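Local atomic coordinates of cDNA FLJ56608, highly similar to Homo sapiens chloride channel, calcium activated, family member 1 (CLCA1), mRNA (Homo sapiens, PDB entry 6PYO), a protein that may take part in calcium-activated chloride conductance and in mucus secretion by goblet cells, here represented by its von Willebrand factor A domain. Residues Cys10-Lys15 with Ser107-Leu112; Ile133-Ala138 with Gly155-Tyr160. One frame throughout, in Å; residues are numbered along the deposited sequence.

Interaction 1: Cys10-Lys15 with Ser107-Leu112; sequences CLVLDK and SEIVLL
Two parallel strands at the centre of the von Willebrand factor A domain, 10-14 and 108-112, are joined by five backbone hydrogen bonds. The bond from Val12 N to Val110 O, 2.9 Å, is almost straight at 175°, although the donor stands above the carbonyl plane. Farther along, Asp14 N meets Leu112 O at 3.0 Å, nearly along the C=O axis. Val12 straddles its partners. Its CB lies 4.0 Å from Leu111 CD1. Val12 CG1, anti to the backbone N, approaches that same Leu111 CD1 to 3.8 Å. Val12 CG2, anti to the carbonyl carbon, touches Ile109 CG2 at 3.8 Å. A beta-branched residue suits this place because its two methyls reach two neighbours at once. On the face carrying Leu11 and Val110, Leu13 and Leu112 run side by side, with Leu13 CD2 3.6 Å from Leu112 CD1. Asp14 opens the Asp-X-Ser-X-Ser pattern of the metal-ion-dependent adhesion site (MIDAS); its carboxylate hydrogen-bonds Thr113 and, from the second shell, the calcium ligand Ser16. Leu13 and Leu112 pack on Leu28 of helix 24-39, Val12 and Ile109 on helix 87-99, and strand 45-51 hydrogen-bonds along the other edge of strand 8-14.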
ATOM      1  N   CYS A  10       2.651  -3.483  -4.268  1.00 31.23           N
ATOM      2  CA  CYS A  10       2.511  -2.046  -4.307  1.00 35.32           C
ATOM      3  C   CYS A  10       2.273  -1.562  -2.891  1.00 31.09           C
ATOM      4  O   CYS A  10       1.311  -1.979  -2.247  1.00 36.60           O
ATOM      5  CB  CYS A  10       1.372  -1.594  -5.235  1.00 34.04           C
ATOM      6  SG  CYS A  10       1.623   0.179  -5.646  1.00 38.23           S
ATOM      7  N   LEU A  11       3.187  -0.750  -2.392  1.00 35.11           N
ATOM      8  CA  LEU A  11       2.943  -0.010  -1.172  1.00 36.66           C
ATOM      9  C   LEU A  11       1.910   1.068  -1.459  1.00 35.67           C
ATOM     10  O   LEU A  11       2.035   1.832  -2.431  1.00 36.47           O
ATOM     11  CB  LEU A  11       4.236   0.628  -0.667  1.00 39.28           C
ATOM     12  CG  LEU A  11       5.131  -0.162   0.239  1.00 40.25           C
ATOM     13  CD1 LEU A  11       5.294  -1.549  -0.418  1.00 53.24           C
ATOM     14  CD2 LEU A  11       6.463   0.501   0.478  1.00 39.46           C
ATOM     15  N   VAL A  12       0.890   1.132  -0.621  1.00 33.43           N
ATOM     16  CA  VAL A  12      -0.135   2.162  -0.688  1.00 40.50           C
ATOM     17  C   VAL A  12      -0.141   2.853   0.668  1.00 35.27           C
ATOM     18  O   VAL A  12      -0.461   2.237   1.698  1.00 35.81           O
ATOM     19  CB  VAL A  12      -1.501   1.585  -1.059  1.00 35.82           C
ATOM     20  CG1 VAL A  12      -2.521   2.698  -1.143  1.00 36.50           C
ATOM     21  CG2 VAL A  12      -1.388   0.882  -2.407  1.00 30.63           C
ATOM     22  N   LEU A  13       0.290   4.111   0.672  1.00 32.89           N
ATOM     23  CA  LEU A  13       0.735   4.767   1.893  1.00 31.76           C
ATOM     24  C   LEU A  13      -0.154   5.980   2.152  1.00 29.82           C
ATOM     25  O   LEU A  13      -0.178   6.913   1.345  1.00 31.94           O
ATOM     26  CB  LEU A  13       2.196   5.181   1.768  1.00 38.22           C
ATOM     27  CG  LEU A  13       3.149   4.038   1.418  1.00 37.06           C
ATOM     28  CD1 LEU A  13       4.531   4.587   1.248  1.00 41.64           C
ATOM     29  CD2 LEU A  13       3.111   2.968   2.480  1.00 41.90           C
ATOM     30  N   ASP A  14      -0.799   5.992   3.306  1.00 32.64           N
ATOM     31  CA  ASP A  14      -1.672   7.084   3.728  1.00 32.73           C
ATOM     32  C   ASP A  14      -0.826   8.249   4.226  1.00 33.42           C
ATOM     33  O   ASP A  14      -0.127   8.125   5.243  1.00 37.78           O
ATOM     34  CB  ASP A  14      -2.587   6.533   4.812  1.00 35.93           C
ATOM     35  CG  ASP A  14      -3.697   7.491   5.210  1.00 43.74           C
ATOM     36  OD1 ASP A  14      -3.543   8.716   5.002  1.00 31.83           O
ATOM     37  OD2 ASP A  14      -4.696   6.975   5.756  1.00 34.71           O
ATOM     38  N   LYS A  15      -0.841   9.375   3.487  1.00 38.65           N
ATOM     39  CA  LYS A  15      -0.182  10.596   3.933  1.00 37.37           C
ATOM     40  C   LYS A  15      -1.196  11.698   4.273  1.00 43.96           C
ATOM     41  O   LYS A  15      -0.850  12.886   4.237  1.00 42.62           O
ATOM     42  CB  LYS A  15       0.832  11.101   2.893  1.00 33.73           C
ATOM     43  CG  LYS A  15       0.213  11.370   1.512  1.00 38.32           C
ATOM     44  CD  LYS A  15       0.773  12.585   0.805  1.00 52.59           C
ATOM     45  CE  LYS A  15       0.697  13.859   1.634  1.00 47.30           C
ATOM     46  NZ  LYS A  15      -0.593  14.584   1.454  1.00 45.16           N
ATOM     47  N   SER A 107      -1.199 -10.411  -7.201  1.00 38.68           N
ATOM     48  CA  SER A 107      -0.370  -9.312  -6.731  1.00 36.41           C
ATOM     49  C   SER A 107      -0.783  -8.909  -5.316  1.00 35.57           C
ATOM     50  O   SER A 107      -1.862  -9.252  -4.834  1.00 38.06           O
ATOM     51  CB  SER A 107      -0.460  -8.118  -7.690  1.00 35.77           C
ATOM     52  OG  SER A 107      -1.700  -7.448  -7.561  1.00 41.47           O
ATOM     53  N   GLU A 108       0.120  -8.220  -4.630  1.00 35.35           N
ATOM     54  CA  GLU A 108      -0.085  -7.776  -3.268  1.00 33.64           C
ATOM     55  C   GLU A 108      -0.082  -6.245  -3.152  1.00 29.32           C
ATOM     56  O   GLU A 108       0.704  -5.557  -3.814  1.00 35.59           O
ATOM     57  CB  GLU A 108       0.991  -8.358  -2.383  1.00 29.67           C
ATOM     58  CG  GLU A 108       0.965  -9.926  -2.290  1.00 36.88           C
ATOM     59  CD  GLU A 108       2.196 -10.477  -1.618  1.00 32.52           C
ATOM     60  OE1 GLU A 108       2.265 -10.441  -0.364  1.00 35.26           O
ATOM     61  OE2 GLU A 108       3.140 -10.904  -2.343  1.00 36.61           O
ATOM     62  N   ILE A 109      -0.972  -5.728  -2.303  1.00 36.12           N
ATOM     63  CA  ILE A 109      -0.956  -4.346  -1.819  1.00 32.65           C
ATOM     64  C   ILE A 109      -0.599  -4.378  -0.328  1.00 37.60           C
ATOM     65  O   ILE A 109      -1.113  -5.214   0.427  1.00 36.07           O
ATOM     66  CB  ILE A 109      -2.311  -3.670  -2.055  1.00 41.02           C
ATOM     67  CG1 ILE A 109      -2.437  -3.165  -3.496  1.00 43.85           C
ATOM     68  CG2 ILE A 109      -2.479  -2.537  -1.076  1.00 34.68           C
ATOM     69  CD1 ILE A 109      -2.281  -4.204  -4.530  1.00 43.44           C
ATOM     70  N   VAL A 110       0.346  -3.543   0.078  1.00 28.66           N
ATOM     71  CA  VAL A 110       0.622  -3.299   1.490  1.00 27.95           C
ATOM     72  C   VAL A 110       0.007  -1.924   1.781  1.00 38.20           C
ATOM     73  O   VAL A 110       0.550  -0.889   1.367  1.00 32.04           O
ATOM     74  CB  VAL A 110       2.120  -3.351   1.818  1.00 27.57           C
ATOM     75  CG1 VAL A 110       2.354  -3.060   3.295  1.00 33.97           C
ATOM     76  CG2 VAL A 110       2.697  -4.768   1.469  1.00 33.45           C
ATOM     77  N   LEU A 111      -1.121  -1.919   2.480  1.00 31.65           N
ATOM     78  CA  LEU A 111      -1.891  -0.713   2.795  1.00 33.12           C
ATOM     79  C   LEU A 111      -1.542  -0.252   4.201  1.00 34.79           C
ATOM     80  O   LEU A 111      -1.916  -0.900   5.190  1.00 36.92           O
ATOM     81  CB  LEU A 111      -3.386  -0.990   2.676  1.00 32.50           C
ATOM     82  CG  LEU A 111      -4.338   0.185   2.949  1.00 32.70           C
ATOM     83  CD1 LEU A 111      -3.906   1.411   2.140  1.00 34.67           C
ATOM     84  CD2 LEU A 111      -5.748  -0.248   2.592  1.00 32.43           C
ATOM     85  N   LEU A 112      -0.807   0.853   4.298  1.00 34.19           N
ATOM     86  CA  LEU A 112      -0.392   1.386   5.588  1.00 34.86           C
ATOM     87  C   LEU A 112      -1.269   2.627   5.837  1.00 32.86           C
ATOM     88  O   LEU A 112      -1.184   3.629   5.097  1.00 32.96           O
ATOM     89  CB  LEU A 112       1.107   1.707   5.617  1.00 36.87           C
ATOM     90  CG  LEU A 112       2.076   0.542   5.276  1.00 38.85           C
ATOM     91  CD1 LEU A 112       3.540   0.915   5.396  1.00 41.76           C
ATOM     92  CD2 LEU A 112       1.832  -0.660   6.145  1.00 43.90           C
TER

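Interaction 2: Ile133-Ala138 with Gly155-Tyr160; sequences IIHTVA and GGLQTY
Three backbone hydrogen bonds hold 133-138 and 155-160 in parallel register around Thr136-Ala138. Thr136 N donates to Leu157 O at 2.9 Å, nearly along the C=O axis, while Thr159 N reaches Thr136 O at 3.1 Å with a more bent N-H angle of 140°. Ala138 N then lies 3.1 Å from Thr159 O, in the carbonyl plane.

A side chain takes over where this ladder stops. The ring of His135 presents ND1 at its edge to Leu157 N, 3.0 Å away; the bond is straight at 175° and the donor lies in the ring plane. ND1 therefore acts as acceptor, and NE2 is hydrogen-bonded to Glu108 of the adjoining strand, so the imidazole is held at both nitrogens, a task for which histidine is well suited. The nearby carboxylate would be expected to polarise the ring.

Close backbone packing explains Gly156. Its CA, bearing only hydrogens, lets the chain run within 3.2 Å of Ile134 O in a CA-H...O contact, where a beta carbon would point straight at that oxygen. Ile133 CG2 rests on the same Gly156 CA at 3.6 Å.

Among apolar contacts, Val137 and Thr159 lie side by side, their CG2 methyls pressed tightly together at 3.4 Å.

Polar side chains on the other face, where Thr136 runs beside Gln158, turn to helix 145-152. The Thr136 hydroxyl, in the crowded position between N and the carbonyl carbon, hydrogen-bonds Ser151, and the Gln158 amide oxygen accepts a hydrogen bond from Lys152.

Strand 133-138, that helix and strand 158-159 form a beta-alpha-beta unit, the recurring element of the Rossmann-like von Willebrand factor A fold, and here it completes one edge of the sheet.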
ATOM      1  N   ILE A 133      -4.174  -9.251  -3.326  1.00 38.10           N
ATOM      2  CA  ILE A 133      -4.126  -9.596  -1.908  1.00 37.45           C
ATOM      3  C   ILE A 133      -3.835  -8.305  -1.181  1.00 42.73           C
ATOM      4  O   ILE A 133      -2.775  -7.712  -1.405  1.00 38.58           O
ATOM      5  CB  ILE A 133      -3.005 -10.612  -1.636  1.00 36.65           C
ATOM      6  CG1 ILE A 133      -3.221 -11.912  -2.411  1.00 36.06           C
ATOM      7  CG2 ILE A 133      -2.822 -10.944  -0.168  1.00 31.65           C
ATOM      8  CD1 ILE A 133      -1.855 -12.578  -2.849  1.00 32.65           C
ATOM      9  N   ILE A 134      -4.741  -7.842  -0.329  1.00 36.31           N
ATOM     10  CA  ILE A 134      -4.522  -6.595   0.389  1.00 32.58           C
ATOM     11  C   ILE A 134      -4.111  -6.903   1.832  1.00 34.83           C
ATOM     12  O   ILE A 134      -4.914  -7.386   2.635  1.00 41.50           O
ATOM     13  CB  ILE A 134      -5.760  -5.692   0.340  1.00 39.64           C
ATOM     14  CG1 ILE A 134      -6.157  -5.384  -1.107  1.00 45.43           C
ATOM     15  CG2 ILE A 134      -5.460  -4.381   1.012  1.00 32.88           C
ATOM     16  CD1 ILE A 134      -7.607  -5.020  -1.282  1.00 68.10           C
ATOM     17  N   HIS A 135      -2.850  -6.626   2.161  1.00 33.13           N
ATOM     18  CA  HIS A 135      -2.360  -6.588   3.534  1.00 28.24           C
ATOM     19  C   HIS A 135      -2.625  -5.191   4.080  1.00 40.79           C
ATOM     20  O   HIS A 135      -2.363  -4.194   3.396  1.00 39.68           O
ATOM     21  CB  HIS A 135      -0.865  -6.881   3.574  1.00 28.88           C
ATOM     22  CG  HIS A 135      -0.465  -8.102   2.803  1.00 36.76           C
ATOM     23  ND1 HIS A 135      -0.836  -9.377   3.183  1.00 35.38           N
ATOM     24  CD2 HIS A 135       0.322  -8.252   1.710  1.00 33.80           C
ATOM     25  CE1 HIS A 135      -0.322 -10.255   2.339  1.00 38.26           C
ATOM     26  NE2 HIS A 135       0.346  -9.594   1.408  1.00 36.64           N
ATOM     27  N   THR A 136      -3.151  -5.117   5.294  1.00 35.11           N
ATOM     28  CA  THR A 136      -3.448  -3.846   5.947  1.00 39.49           C
ATOM     29  C   THR A 136      -2.657  -3.760   7.243  1.00 43.97           C
ATOM     30  O   THR A 136      -2.571  -4.735   7.995  1.00 42.00           O
ATOM     31  CB  THR A 136      -4.960  -3.687   6.201  1.00 39.69           C
ATOM     32  OG1 THR A 136      -5.445  -4.752   7.035  1.00 46.60           O
ATOM     33  CG2 THR A 136      -5.730  -3.711   4.899  1.00 36.64           C
ATOM     34  N   VAL A 137      -2.029  -2.614   7.461  1.00 37.25           N
ATOM     35  CA  VAL A 137      -1.414  -2.253   8.726  1.00 35.32           C
ATOM     36  C   VAL A 137      -2.169  -1.020   9.225  1.00 50.67           C
ATOM     37  O   VAL A 137      -2.118   0.061   8.606  1.00 44.04           O
ATOM     38  CB  VAL A 137       0.086  -1.985   8.601  1.00 46.98           C
ATOM     39  CG1 VAL A 137       0.711  -1.889   9.990  1.00 48.74           C
ATOM     40  CG2 VAL A 137       0.775  -3.096   7.816  1.00 48.22           C
ATOM     41  N   ALA A 138      -2.911  -1.204  10.315  1.00 47.05           N
ATOM     42  CA  ALA A 138      -3.664  -0.129  10.945  1.00 51.43           C
ATOM     43  C   ALA A 138      -2.727   0.653  11.851  1.00 56.96           C
ATOM     44  O   ALA A 138      -2.124   0.082  12.757  1.00 53.31           O
ATOM     45  CB  ALA A 138      -4.838  -0.705  11.734  1.00 57.95           C
ATOM     46  N   GLY A 155      -7.674 -12.292   1.282  1.00 37.53           N
ATOM     47  CA  GLY A 155      -6.723 -13.224   1.813  1.00 46.15           C
ATOM     48  C   GLY A 155      -5.501 -12.572   2.405  1.00 49.81           C
ATOM     49  O   GLY A 155      -4.512 -13.271   2.661  1.00 35.85           O
ATOM     50  N   GLY A 156      -5.535 -11.241   2.628  1.00 37.84           N
ATOM     51  CA  GLY A 156      -4.362 -10.523   3.062  1.00 35.34           C
ATOM     52  C   GLY A 156      -4.177 -10.632   4.538  1.00 35.47           C
ATOM     53  O   GLY A 156      -5.082 -11.041   5.242  1.00 40.38           O
ATOM     54  N   LEU A 157      -2.985 -10.264   5.005  1.00 34.84           N
ATOM     55  CA  LEU A 157      -2.718 -10.217   6.437  1.00 36.62           C
ATOM     56  C   LEU A 157      -3.059  -8.849   7.034  1.00 48.41           C
ATOM     57  O   LEU A 157      -2.909  -7.804   6.387  1.00 42.38           O
ATOM     58  CB  LEU A 157      -1.256 -10.531   6.731  1.00 36.24           C
ATOM     59  CG  LEU A 157      -0.737 -11.859   6.134  1.00 46.48           C
ATOM     60  CD1 LEU A 157       0.702 -12.116   6.605  1.00 48.84           C
ATOM     61  CD2 LEU A 157      -1.619 -13.022   6.515  1.00 41.25           C
ATOM     62  N   GLN A 158      -3.516  -8.877   8.285  1.00 46.03           N
ATOM     63  CA  GLN A 158      -3.829  -7.692   9.073  1.00 53.30           C
ATOM     64  C   GLN A 158      -2.864  -7.599  10.243  1.00 60.04           C
ATOM     65  O   GLN A 158      -2.556  -8.612  10.876  1.00 54.68           O
ATOM     66  CB  GLN A 158      -5.248  -7.749   9.618  1.00 52.76           C
ATOM     67  CG  GLN A 158      -6.295  -8.203   8.649  1.00 56.67           C
ATOM     68  CD  GLN A 158      -7.502  -8.789   9.371  1.00 70.01           C
ATOM     69  OE1 GLN A 158      -8.138  -9.721   8.880  1.00 66.88           O
ATOM     70  NE2 GLN A 158      -7.828  -8.236  10.543  1.00 67.97           N
ATOM     71  N   THR A 159      -2.414  -6.385  10.556  1.00 56.54           N
ATOM     72  CA  THR A 159      -1.470  -6.176  11.648  1.00 73.53           C
ATOM     73  C   THR A 159      -1.710  -4.800  12.266  1.00 74.82           C
ATOM     74  O   THR A 159      -2.439  -3.965  11.714  1.00 61.36           O
ATOM     75  CB  THR A 159      -0.015  -6.364  11.177  1.00 61.99           C
ATOM     76  OG1 THR A 159       0.878  -5.729  12.095  1.00 72.39           O
ATOM     77  CG2 THR A 159       0.212  -5.818   9.778  1.00 62.83           C
ATOM     78  N   TYR A 160      -1.102  -4.594  13.448  1.00 79.27           N
ATOM     79  CA  TYR A 160      -1.408  -3.499  14.378  1.00 76.15           C
ATOM     80  C   TYR A 160      -2.863  -3.561  14.851  1.00 91.30           C
ATOM     81  O   TYR A 160      -3.403  -2.564  15.337  1.00 86.98           O
ATOM     82  CB  TYR A 160      -1.102  -2.130  13.755  1.00 83.35           C
ATOM     83  CG  TYR A 160      -0.182  -1.199  14.550  1.00 87.61           C
ATOM     84  CD1 TYR A 160       1.185  -1.156  14.283  1.00 88.86           C
ATOM     85  CD2 TYR A 160      -0.689  -0.337  15.533  1.00 85.30           C
ATOM     86  CE1 TYR A 160       2.028  -0.314  14.982  1.00 83.21           C
ATOM     87  CE2 TYR A 160       0.154   0.511  16.243  1.00 81.49           C
ATOM     88  CZ  TYR A 160       1.511   0.512  15.959  1.00 87.60           C
ATOM     89  OH  TYR A 160       2.359   1.333  16.652  1.00 89.44           O
TER

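Overall arrangement
Interactions 1 and 2 are pairings within one sheet, and strands 108-113 and 133-138, one from each, are neighbours in it. Interaction 1 is buried at the centre of the chain. The centres of the two contacts are about 10 Å apart; interaction 2 reaches the outermost strand and is only partly buried. Their chemistry follows: aliphatic residues between helices on both faces in the first, glycines, threonine, glutamine and histidine in the second, whose backbone ladder is shorter. A probable hydrogen bond between Leu111 N and His135 O connects the two, and Leu112 packs on Val137. Interaction 1 ends next to the calcium site, with Asp14 in its second shell.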